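Local coordinates for fiber protein (Human adenovirus 16, PDB 3CNC) that forms the trimeric receptor-binding knob of the viral fiber and probably attaches the virus to host cells through CD46, at residues 28-33 with 109-114. Sequence-based numbering, arbitrary orientation.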
# COMPACT_ATOMS: atom_id res chain seq x y z
N ASN A 28 12.16 -4.85 14.99
CA ASN A 28 11.99 -4.08 13.75
C ASN A 28 10.50 -3.76 13.59
O ASN A 28 10.06 -3.23 12.57
CB ASN A 28 12.48 -4.89 12.55
CG ASN A 28 11.66 -6.13 12.31
OD1 ASN A 28 11.23 -6.80 13.25
ND2 ASN A 28 11.44 -6.45 11.04
N THR A 29 9.74 -4.08 14.62
CA THR A 29 8.30 -3.85 14.62
C THR A 29 7.87 -3.16 15.90
O THR A 29 8.20 -3.61 16.99
CB THR A 29 7.52 -5.18 14.51
OG1 THR A 29 7.86 -5.83 13.29
CG2 THR A 29 6.03 -4.92 14.54
N LEU A 30 7.16 -2.05 15.74
CA LEU A 30 6.65 -1.30 16.89
C LEU A 30 5.13 -1.38 16.74
O LEU A 30 4.58 -0.92 15.73
CB LEU A 30 7.12 0.16 16.84
CG LEU A 30 6.76 1.01 18.06
CD1 LEU A 30 7.42 0.43 19.32
CD2 LEU A 30 7.20 2.45 17.85
N TRP A 31 4.45 -1.99 17.71
CA TRP A 31 2.99 -2.14 17.60
C TRP A 31 2.21 -2.19 18.91
O TRP A 31 2.77 -2.12 20.00
CB TRP A 31 2.68 -3.40 16.77
CG TRP A 31 2.97 -4.73 17.46
CD1 TRP A 31 3.55 -4.91 18.70
CD2 TRP A 31 2.63 -6.03 16.99
NE1 TRP A 31 3.58 -6.24 19.02
CE2 TRP A 31 3.02 -6.95 17.99
CE3 TRP A 31 2.04 -6.52 15.82
CZ2 TRP A 31 2.82 -8.34 17.86
CZ3 TRP A 31 1.84 -7.90 15.68
CH2 TRP A 31 2.22 -8.79 16.70
N THR A 32 0.90 -2.33 18.76
CA THR A 32 -0.02 -2.42 19.89
C THR A 32 -0.26 -3.88 20.22
O THR A 32 -1.01 -4.20 21.15
CB THR A 32 -1.39 -1.84 19.52
OG1 THR A 32 -1.85 -2.46 18.31
CG2 THR A 32 -1.30 -0.35 19.32
N GLY A 33 0.38 -4.77 19.47
CA GLY A 33 0.18 -6.19 19.64
C GLY A 33 -0.97 -6.55 18.71
O GLY A 33 -1.68 -5.65 18.26
N SER A 109 -1.87 3.30 26.25
CA SER A 109 -0.84 2.36 26.67
C SER A 109 0.27 2.51 25.63
O SER A 109 -0.00 2.60 24.43
CB SER A 109 -1.39 0.93 26.73
OG SER A 109 -2.19 0.64 25.60
N ASN A 110 1.52 2.55 26.09
CA ASN A 110 2.64 2.72 25.17
C ASN A 110 2.81 1.51 24.25
O ASN A 110 2.47 0.38 24.61
CB ASN A 110 3.94 2.99 25.94
CG ASN A 110 5.11 3.42 25.02
OD1 ASN A 110 4.94 4.26 24.13
ND2 ASN A 110 6.28 2.84 25.25
N LEU A 111 3.32 1.76 23.05
CA LEU A 111 3.56 0.72 22.06
C LEU A 111 4.81 -0.01 22.51
O LEU A 111 5.49 0.44 23.43
CB LEU A 111 3.81 1.35 20.68
CG LEU A 111 2.73 2.23 20.05
CD1 LEU A 111 3.34 3.02 18.90
CD2 LEU A 111 1.56 1.37 19.56
N ASN A 112 5.11 -1.14 21.88
CA ASN A 112 6.32 -1.87 22.22
C ASN A 112 6.68 -2.82 21.09
O ASN A 112 5.97 -2.88 20.09
CB ASN A 112 6.16 -2.62 23.54
CG ASN A 112 7.45 -2.67 24.33
OD1 ASN A 112 8.46 -3.20 23.86
ND2 ASN A 112 7.43 -2.12 25.54
N PHE A 113 7.78 -3.55 21.23
CA PHE A 113 8.22 -4.46 20.18
C PHE A 113 7.38 -5.70 20.04
O PHE A 113 6.55 -6.01 20.89
CB PHE A 113 9.68 -4.85 20.41
CG PHE A 113 10.63 -3.69 20.39
CD1 PHE A 113 11.65 -3.59 21.31
CD2 PHE A 113 10.48 -2.68 19.44
CE1 PHE A 113 12.52 -2.50 21.31
CE2 PHE A 113 11.34 -1.59 19.42
CZ PHE A 113 12.36 -1.50 20.36
N LYS A 114 7.60 -6.42 18.94
CA LYS A 114 6.86 -7.63 18.68
C LYS A 114 7.44 -8.80 19.44
O LYS A 114 8.63 -9.09 19.37
CB LYS A 114 6.87 -7.94 17.19
CG LYS A 114 6.34 -9.31 16.84
CD LYS A 114 6.34 -9.52 15.35
CE LYS A 114 6.10 -10.99 14.98
NZ LYS A 114 4.73 -11.48 15.34
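Trp31 and Asn112 pair backbone to backbone through two hydrogen bonds: Trp31 N reaches Asn112 O at 3.0 Å, almost straight at 175°, and Asn112 N returns to Trp31 O at 3.2 Å. Toward Thr29 the pairing frays. Lys114 N makes only a weak, bent bond to Thr29 O, and the same oxygen receives a CA-H...O contact from Phe113 CA at 3.3 Å while lying in plane at the edge of the Phe113 ring. The short strands run antiparallel but strongly skewed, with 123° between their N-to-C directions.

The Trp31 indole, its CG set between the backbone N and the carbonyl carbon (chi1 71°), leans over Lys114. CB of Lys114 and CG2 of Thr29 lie over one face near the rim, with Lys114 CG 3.8 Å from Trp31 CZ2; Gly33 CA sits against the opposite face. NE1 of Trp31 is hydrogen-bonded to Asn118 O, which, with the packing on both faces, helps fix the ring's rotation. Extended as far as its last bend, Lys114 carries NZ past the indole to Asn116 O and to a salt bridge with Asp219 of the second subunit; Gly62 N of that subunit also hydrogen-bonds to Thr29 OG1.

On the sheet face opposite Trp31, Leu30 crosses Leu111 at about a right angle, Leu30 CG 4.0 Å from Leu111 CB. Leu111 lies alongside Thr32, pointing the same way, with Leu111 CD2 tight against Thr32 CG2 at 3.3 Å. Backbone bonds to Leu57 and Leu55 join segment 28-33 to strand 51-60, making this a short antiparallel pairing within one sheet of the adenovirus knob beta-sandwich, at the trimer interface.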